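Local coordinates for protein carbohydrate kinase, FGGY (Rhodospirillum rubrum, PDB 3IFR) that probably phosphorylates D-xylulose, acting as a xylulose kinase of the FGGY carbohydrate kinase family, at residues A[129-140]-A[181-190]; A[83-91]-A[100-108]. One frame throughout, in Å; residues are numbered along the deposited sequence.

Both contacts lie within the N-terminal FGGY domain, and their centres are 14 Å apart. They come in series along the chain. Contact 2 (83-91 with 100-108) closes before contact 1 (129-140 with 181-190) opens. Contact 2 starts at the end of strand 77-84, in the mixed six-stranded sheet. Contact 1 joins the ends of helices 123-130 and 179-185 and the start of helix 139-149. W181 NE1 of contact 1 lies 2.8 Å from A88 O of contact 2, a probable hydrogen bond. It ties the loop after strand 77-84 to these helix ends as one packed unit. Bound phosphate, probably from the crystallisation liquor, lies near E184 and near P87, consistent with a shared pocket.

Contact 1 (A[129-140]-A[181-190]); sequences RTGNGVTQQLVT and WALEGGFIDL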
loop_
_atom_site.group_PDB
_atom_site.type_symbol
_atom_site.label_atom_id
_atom_site.label_comp_id
_atom_site.label_asym_id
_atom_site.label_seq_id
_atom_site.Cartn_x
_atom_site.Cartn_y
_atom_site.Cartn_z
ATOM N N ARG A 129 3.078 20.327 2.951
ATOM C CA ARG A 129 4.486 20.398 2.690
ATOM C C ARG A 129 5.047 19.039 2.300
ATOM O O ARG A 129 5.854 18.929 1.386
ATOM C CB ARG A 129 5.174 20.918 3.933
ATOM C CG ARG A 129 6.624 21.027 3.808
ATOM C CD ARG A 129 7.012 22.142 4.710
ATOM N NE ARG A 129 8.396 22.482 4.531
ATOM C CZ ARG A 129 9.299 22.358 5.485
ATOM N NH1 ARG A 129 8.929 21.919 6.676
ATOM N NH2 ARG A 129 10.554 22.693 5.247
ATOM N N THR A 130 4.639 18.007 3.022
ATOM C CA THR A 130 5.172 16.683 2.811
ATOM C C THR A 130 4.140 15.823 2.077
ATOM O O THR A 130 4.400 14.664 1.775
ATOM C CB THR A 130 5.374 16.021 4.142
ATOM O OG1 THR A 130 4.078 15.777 4.699
ATOM C CG2 THR A 130 6.128 16.951 5.071
ATOM N N GLY A 131 2.962 16.390 1.837
ATOM C CA GLY A 131 1.858 15.653 1.254
ATOM C C GLY A 131 1.361 14.481 2.086
ATOM O O GLY A 131 0.623 13.634 1.600
ATOM N N ASN A 132 1.764 14.440 3.343
ATOM C CA ASN A 132 1.350 13.392 4.281
ATOM C C ASN A 132 0.994 14.038 5.612
ATOM O O ASN A 132 1.526 15.100 5.926
ATOM C CB ASN A 132 2.487 12.411 4.478
ATOM C CG ASN A 132 2.658 11.512 3.295
ATOM O OD1 ASN A 132 2.147 10.389 3.281
ATOM N ND2 ASN A 132 3.315 12.021 2.247
ATOM N N GLY A 133 0.108 13.420 6.385
ATOM C CA GLY A 133 -0.441 14.068 7.552
ATOM C C GLY A 133 0.351 13.782 8.809
ATOM O O GLY A 133 1.202 12.887 8.849
ATOM N N VAL A 134 0.073 14.554 9.853
ATOM C CA VAL A 134 0.656 14.293 11.135
ATOM C C VAL A 134 -0.020 13.091 11.764
ATOM O O VAL A 134 -1.120 13.185 12.279
ATOM C CB VAL A 134 0.503 15.457 12.030
ATOM C CG1 VAL A 134 1.162 15.115 13.356
ATOM C CG2 VAL A 134 1.197 16.653 11.407
ATOM N N THR A 135 0.634 11.943 11.690
ATOM C CA THR A 135 0.024 10.709 12.163
ATOM C C THR A 135 1.092 9.808 12.806
ATOM O O THR A 135 2.293 10.113 12.723
ATOM C CB THR A 135 -0.766 9.934 11.017
ATOM O OG1 THR A 135 0.138 9.206 10.162
ATOM C CG2 THR A 135 -1.620 10.883 10.158
ATOM N N GLN A 136 0.654 8.720 13.445
ATOM C CA GLN A 136 1.582 7.736 13.979
ATOM C C GLN A 136 2.394 7.047 12.892
ATOM O O GLN A 136 3.319 6.345 13.180
ATOM C CB GLN A 136 0.864 6.657 14.779
ATOM C CG GLN A 136 0.147 7.158 16.006
ATOM C CD GLN A 136 -0.256 6.019 16.942
ATOM O OE1 GLN A 136 -1.409 5.968 17.417
ATOM N NE2 GLN A 136 0.688 5.090 17.204
ATOM N N GLN A 137 2.055 7.229 11.630
ATOM C CA GLN A 137 2.843 6.561 10.615
ATOM C C GLN A 137 4.139 7.319 10.293
ATOM O O GLN A 137 5.089 6.756 9.761
ATOM C CB GLN A 137 1.998 6.377 9.391
ATOM C CG GLN A 137 2.065 5.011 8.847
ATOM C CD GLN A 137 0.681 4.492 8.537
ATOM O OE1 GLN A 137 0.000 3.956 9.424
ATOM N NE2 GLN A 137 0.241 4.665 7.282
ATOM N N LEU A 138 4.181 8.596 10.651
ATOM C CA LEU A 138 5.419 9.359 10.472
ATOM C C LEU A 138 6.560 8.725 11.273
ATOM O O LEU A 138 6.436 8.483 12.491
ATOM C CB LEU A 138 5.267 10.805 10.931
ATOM C CG LEU A 138 4.221 11.652 10.248
ATOM C CD1 LEU A 138 4.165 13.020 10.928
ATOM C CD2 LEU A 138 4.534 11.755 8.747
ATOM N N VAL A 139 7.654 8.445 10.579
ATOM C CA VAL A 139 8.918 8.097 11.226
ATOM C C VAL A 139 9.201 9.046 12.416
ATOM O O VAL A 139 9.602 8.610 13.498
ATOM C CB VAL A 139 10.032 8.178 10.213
ATOM C CG1 VAL A 139 11.417 8.014 10.903
ATOM C CG2 VAL A 139 9.786 7.097 9.157
ATOM N N THR A 140 8.934 10.335 12.204
ATOM C CA THR A 140 9.040 11.377 13.238
ATOM C C THR A 140 8.256 11.074 14.533
ATOM O O THR A 140 8.767 11.270 15.637
ATOM C CB THR A 140 8.565 12.710 12.667
ATOM O OG1 THR A 140 9.479 13.131 11.643
ATOM C CG2 THR A 140 8.448 13.768 13.749
ATOM N N TRP A 181 10.117 6.367 1.363
ATOM C CA TRP A 181 10.256 6.150 2.787
ATOM C C TRP A 181 10.370 7.529 3.495
ATOM O O TRP A 181 9.655 7.807 4.482
ATOM C CB TRP A 181 11.451 5.232 3.091
ATOM C CG TRP A 181 11.605 4.975 4.527
ATOM C CD1 TRP A 181 11.005 3.979 5.252
ATOM C CD2 TRP A 181 12.389 5.732 5.456
ATOM N NE1 TRP A 181 11.368 4.083 6.572
ATOM C CE2 TRP A 181 12.219 5.147 6.723
ATOM C CE3 TRP A 181 13.228 6.856 5.338
ATOM C CZ2 TRP A 181 12.844 5.655 7.872
ATOM C CZ3 TRP A 181 13.850 7.346 6.461
ATOM C CH2 TRP A 181 13.651 6.760 7.716
ATOM N N ALA A 182 11.229 8.405 2.963
ATOM C CA ALA A 182 11.442 9.711 3.562
ATOM C C ALA A 182 10.204 10.636 3.493
ATOM O O ALA A 182 9.924 11.401 4.418
ATOM C CB ALA A 182 12.682 10.380 2.941
ATOM N N LEU A 183 9.460 10.554 2.405
ATOM C CA LEU A 183 8.237 11.324 2.219
ATOM C C LEU A 183 7.105 10.795 3.108
ATOM O O LEU A 183 6.485 11.542 3.867
ATOM C CB LEU A 183 7.816 11.210 0.757
ATOM C CG LEU A 183 7.180 12.368 -0.021
ATOM C CD1 LEU A 183 5.956 11.861 -0.899
ATOM C CD2 LEU A 183 6.791 13.525 0.844
ATOM N N GLU A 184 6.803 9.508 3.026
ATOM C CA GLU A 184 5.789 9.008 3.928
ATOM C C GLU A 184 6.247 9.305 5.339
ATOM O O GLU A 184 5.450 9.683 6.184
ATOM C CB GLU A 184 5.513 7.514 3.721
ATOM C CG GLU A 184 4.865 7.248 2.361
ATOM C CD GLU A 184 4.132 5.946 2.299
ATOM O OE1 GLU A 184 3.732 5.398 3.336
ATOM O OE2 GLU A 184 3.943 5.478 1.194
ATOM N N GLY A 185 7.551 9.189 5.563
ATOM C CA GLY A 185 8.133 9.358 6.878
ATOM C C GLY A 185 8.106 10.752 7.500
ATOM O O GLY A 185 8.222 10.866 8.715
ATOM N N GLY A 186 8.006 11.810 6.690
ATOM C CA GLY A 186 7.892 13.168 7.211
ATOM C C GLY A 186 9.155 13.963 6.988
ATOM O O GLY A 186 9.283 15.069 7.488
ATOM N N PHE A 187 10.091 13.438 6.211
ATOM C CA PHE A 187 11.346 14.149 6.061
ATOM C C PHE A 187 11.511 14.981 4.798
ATOM O O PHE A 187 12.430 15.818 4.715
ATOM C CB PHE A 187 12.517 13.186 6.180
ATOM C CG PHE A 187 12.551 12.434 7.476
ATOM C CD1 PHE A 187 12.257 13.075 8.673
ATOM C CD2 PHE A 187 12.887 11.081 7.509
ATOM C CE1 PHE A 187 12.276 12.374 9.881
ATOM C CE2 PHE A 187 12.943 10.381 8.739
ATOM C CZ PHE A 187 12.633 11.039 9.909
ATOM N N ILE A 188 10.645 14.773 3.815
ATOM C CA ILE A 188 10.816 15.453 2.532
ATOM C C ILE A 188 9.791 16.553 2.262
ATOM O O ILE A 188 8.604 16.386 2.530
ATOM C CB ILE A 188 10.796 14.470 1.361
ATOM C CG1 ILE A 188 12.090 13.661 1.366
ATOM C CG2 ILE A 188 10.626 15.225 0.038
ATOM C CD1 ILE A 188 12.054 12.503 0.433
ATOM N N ASP A 189 10.287 17.674 1.742
ATOM C CA ASP A 189 9.473 18.755 1.208
ATOM C C ASP A 189 9.225 18.493 -0.272
ATOM O O ASP A 189 10.174 18.437 -1.047
ATOM C CB ASP A 189 10.232 20.083 1.343
ATOM C CG ASP A 189 9.364 21.289 1.039
ATOM O OD1 ASP A 189 9.229 22.134 1.929
ATOM O OD2 ASP A 189 8.791 21.380 -0.064
ATOM N N LEU A 190 7.950 18.307 -0.635
ATOM C CA LEU A 190 7.501 18.134 -2.023
ATOM C C LEU A 190 8.117 19.191 -2.924
ATOM O O LEU A 190 8.688 18.866 -3.964
ATOM C CB LEU A 190 5.986 18.277 -2.099
ATOM C CG LEU A 190 5.060 17.073 -2.301
ATOM C CD1 LEU A 190 5.709 15.745 -1.956
ATOM C CD2 LEU A 190 3.741 17.276 -1.521
HETATM O O HOH W 1 2.701 9.217 6.031
HETATM O O HOH W 2 9.275 15.473 10.306
#
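The Schellman motif that ends helix 179-185 packs against the start of helix 139-149, where V139 meets W181, G185 and F187. V139 CG2 approaches the W181 ring obliquely, 3.6 Å from W181 CZ2. Its other methyl, V139 CG1, lies 3.4 Å from F187 CZ. The two branches point to different rings because CG1 is anti to the backbone N (chi1 172°) and CG2 is beside it. W181 CZ3 in turn lies in the plane of the F187 ring, at its edge.

G185 and G186 allow the close approach. A side chain on G185 would clash with V139 CG2. G186 has positive phi, as the Schellman turn requires, and a side chain there would jam against the G185 carbonyl and crowd L138 CD2. L138, at the N-cap position of helix 139-149, places CD2 3.4 Å from E184 O. Two waters fill in the polar links. One donates to both N132 OD1 and E184 O. The other accepts from T140 OG1 and donates to G186 O.

At the far end, the last turn of helix 123-130 meets the extended segment 188-190. L190 N donates to R129 O at 3.0 Å. The extended R129 side chain makes a salt bridge through NE, 2.8 Å from D189 OD1. NE reaches this oxygen on its anti side but 31° out of the carboxylate plane, and the bond is bent (138°). R129 NH2 has a second carboxylate partner, D198. Beside it, T130 OG1 accepts from N132 N at 3.0 Å, forming an ST turn, and G131 follows the helix with positive phi.

Contact 2 (A[83-91]-A[100-108]); sequences TGMLPAVVL and RPSIQQSDG
The backbones of V89 and I103 form a single antiparallel bridge, a hydrogen-bonded pair, with V89 N to I103 O at 2.9 Å and I103 N to V89 O at 3.1 Å. Water extends the link: one molecule donates to V89 O and P101 O, another joins L91 N to R100 O. A chi1 of 163° swings S102 OG away from its own N and toward Q104, where it donates to OE1 at 2.7 Å. This bond fixes the Q104 amide and turns NE2 to selenomethionine M85, 3.4 Å from SE and from CE. Q105 crosses M85 at about a right angle, with NE2 3.2 Å from M85 CG, and its CB packs on P87 CD. An alanine here is likely to uncover M85 CG on this side, because the covering amide would be gone. The L91 and R100 side chains run side by side in the same direction, L91 CD1 3.9 Å from R100 CD, while the R100 guanidinium makes salt bridges to E150 and E49. P87 follows a cis peptide bond. The type I turn from Q104 to D107 leads the second segment away. The whole is a short antiparallel pairing that follows strand 77-84 of the central sheet in the N-terminal, actin-like FGGY domain.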
loop_
_atom_site.group_PDB
_atom_site.type_symbol
_atom_site.label_atom_id
_atom_site.label_comp_id
_atom_site.label_asym_id
_atom_site.label_seq_id
_atom_site.Cartn_x
_atom_site.Cartn_y
_atom_site.Cartn_z
ATOM N N THR A 83 11.594 -4.199 -2.805
ATOM C CA THR A 83 10.466 -3.453 -2.279
ATOM C C THR A 83 10.097 -4.085 -0.894
ATOM O O THR A 83 10.663 -5.120 -0.489
ATOM C CB THR A 83 9.310 -3.535 -3.300
ATOM O OG1 THR A 83 8.141 -2.855 -2.829
ATOM C CG2 THR A 83 8.951 -4.990 -3.571
ATOM N N GLY A 84 9.183 -3.439 -0.166
ATOM C CA GLY A 84 8.675 -3.960 1.080
ATOM C C GLY A 84 7.739 -2.961 1.743
ATOM O O GLY A 84 7.484 -1.879 1.219
HETATM N N MSE A 85 7.235 -3.302 2.926
HETATM C CA MSE A 85 6.317 -2.400 3.626
HETATM C C MSE A 85 7.011 -1.090 4.075
HETATM O O MSE A 85 8.220 -1.053 4.276
HETATM C CB MSE A 85 5.633 -3.142 4.772
HETATM C CG MSE A 85 6.344 -3.060 6.125
HETATM SE SE MSE A 85 8.147 -3.877 6.306
HETATM C CE MSE A 85 7.700 -5.781 6.668
ATOM N N LEU A 86 6.247 -0.017 4.205
ATOM C CA LEU A 86 6.784 1.253 4.702
ATOM C C LEU A 86 5.656 2.064 5.370
ATOM O O LEU A 86 4.467 1.766 5.196
ATOM C CB LEU A 86 7.405 2.085 3.543
ATOM C CG LEU A 86 6.472 2.743 2.510
ATOM C CD1 LEU A 86 7.208 3.743 1.603
ATOM C CD2 LEU A 86 5.751 1.684 1.651
ATOM N N PRO A 87 6.029 3.072 6.160
ATOM C CA PRO A 87 7.423 3.273 6.581
ATOM C C PRO A 87 7.722 2.408 7.804
ATOM O O PRO A 87 7.043 2.536 8.831
ATOM C CB PRO A 87 7.463 4.740 6.984
ATOM C CG PRO A 87 6.121 5.327 6.596
ATOM C CD PRO A 87 5.161 4.192 6.536
ATOM N N ALA A 88 8.695 1.503 7.691
ATOM C CA ALA A 88 9.120 0.754 8.837
ATOM C C ALA A 88 10.185 1.650 9.446
ATOM O O ALA A 88 10.776 2.498 8.754
ATOM C CB ALA A 88 9.692 -0.587 8.419
ATOM N N VAL A 89 10.395 1.513 10.746
ATOM C CA VAL A 89 11.441 2.257 11.422
ATOM C C VAL A 89 12.491 1.287 11.921
ATOM O O VAL A 89 12.236 0.494 12.834
ATOM C CB VAL A 89 10.882 3.046 12.616
ATOM C CG1 VAL A 89 12.013 3.666 13.441
ATOM C CG2 VAL A 89 9.884 4.123 12.138
ATOM N N VAL A 90 13.663 1.360 11.300
ATOM C CA VAL A 90 14.842 0.578 11.655
ATOM C C VAL A 90 15.917 1.535 12.158
ATOM O O VAL A 90 16.204 2.533 11.463
ATOM C CB VAL A 90 15.390 -0.145 10.387
ATOM C CG1 VAL A 90 16.650 -0.949 10.725
ATOM C CG2 VAL A 90 14.340 -1.059 9.836
ATOM N N LEU A 91 16.520 1.221 13.321
ATOM C CA LEU A 91 17.590 2.023 13.945
ATOM C C LEU A 91 18.975 1.341 13.931
ATOM O O LEU A 91 19.158 0.247 14.468
ATOM C CB LEU A 91 17.214 2.416 15.386
ATOM C CG LEU A 91 15.796 3.007 15.437
ATOM C CD1 LEU A 91 15.279 3.252 16.827
ATOM C CD2 LEU A 91 15.791 4.279 14.647
ATOM N N ARG A 100 17.159 -1.969 18.040
ATOM C CA ARG A 100 16.002 -2.581 18.681
ATOM C C ARG A 100 15.169 -3.109 17.544
ATOM O O ARG A 100 15.450 -2.826 16.394
ATOM C CB ARG A 100 15.180 -1.523 19.417
ATOM C CG ARG A 100 14.476 -0.579 18.432
ATOM C CD ARG A 100 13.583 0.502 19.075
ATOM N NE ARG A 100 12.783 0.042 20.204
ATOM C CZ ARG A 100 11.776 -0.831 20.147
ATOM N NH1 ARG A 100 11.105 -1.127 21.257
ATOM N NH2 ARG A 100 11.422 -1.412 19.003
ATOM N N PRO A 101 14.137 -3.883 17.857
ATOM C CA PRO A 101 13.329 -4.440 16.769
ATOM C C PRO A 101 12.706 -3.319 15.939
ATOM O O PRO A 101 12.482 -2.216 16.461
ATOM C CB PRO A 101 12.258 -5.242 17.507
ATOM C CG PRO A 101 12.918 -5.583 18.856
ATOM C CD PRO A 101 13.766 -4.405 19.187
ATOM N N SER A 102 12.486 -3.590 14.653
ATOM C CA SER A 102 11.824 -2.656 13.762
ATOM C C SER A 102 10.392 -2.418 14.209
ATOM O O SER A 102 9.661 -3.370 14.506
ATOM C CB SER A 102 11.815 -3.204 12.339
ATOM O OG SER A 102 10.863 -2.538 11.527
ATOM N N ILE A 103 9.994 -1.152 14.211
ATOM C CA ILE A 103 8.601 -0.775 14.468
ATOM C C ILE A 103 7.896 -0.619 13.115
ATOM O O ILE A 103 8.273 0.235 12.302
ATOM C CB ILE A 103 8.488 0.536 15.323
ATOM C CG1 ILE A 103 9.361 0.434 16.593
ATOM C CG2 ILE A 103 7.056 0.797 15.697
ATOM C CD1 ILE A 103 9.569 1.775 17.380
ATOM N N GLN A 104 6.885 -1.471 12.884
ATOM C CA GLN A 104 6.095 -1.501 11.645
ATOM C C GLN A 104 5.103 -0.317 11.459
ATOM O O GLN A 104 4.813 0.400 12.412
ATOM C CB GLN A 104 5.355 -2.829 11.579
ATOM C CG GLN A 104 6.286 -3.969 11.827
ATOM C CD GLN A 104 7.445 -4.000 10.805
ATOM O OE1 GLN A 104 8.596 -3.891 11.168
ATOM N NE2 GLN A 104 7.122 -4.130 9.543
ATOM N N GLN A 105 4.567 -0.112 10.251
ATOM C CA GLN A 105 3.585 0.970 10.088
ATOM C C GLN A 105 2.226 0.714 10.728
ATOM O O GLN A 105 1.538 1.623 11.121
ATOM C CB GLN A 105 3.410 1.433 8.633
ATOM C CG GLN A 105 3.789 0.449 7.576
ATOM C CD GLN A 105 3.180 -0.901 7.792
ATOM O OE1 GLN A 105 1.957 -1.055 7.732
ATOM N NE2 GLN A 105 4.031 -1.912 8.008
ATOM N N SER A 106 1.825 -0.523 10.873
ATOM C CA SER A 106 0.611 -0.750 11.650
ATOM C C SER A 106 0.789 -0.508 13.159
ATOM O O SER A 106 -0.165 -0.641 13.904
ATOM C CB SER A 106 0.141 -2.163 11.427
ATOM O OG SER A 106 1.225 -3.047 11.663
ATOM N N ASP A 107 1.996 -0.180 13.631
ATOM C CA ASP A 107 2.201 -0.026 15.078
ATOM C C ASP A 107 1.377 1.140 15.626
ATOM O O ASP A 107 1.218 2.154 14.940
ATOM C CB ASP A 107 3.680 0.159 15.405
ATOM C CG ASP A 107 3.964 0.215 16.922
ATOM O OD1 ASP A 107 4.331 -0.829 17.494
ATOM O OD2 ASP A 107 3.809 1.298 17.533
ATOM N N GLY A 108 0.863 1.000 16.852
ATOM C CA GLY A 108 -0.003 1.997 17.460
ATOM C C GLY A 108 0.497 2.604 18.763
ATOM O O GLY A 108 -0.281 3.162 19.525
HETATM O O HOH W 3 13.063 0.400 15.475
HETATM O O HOH W 4 15.266 -0.987 14.494
#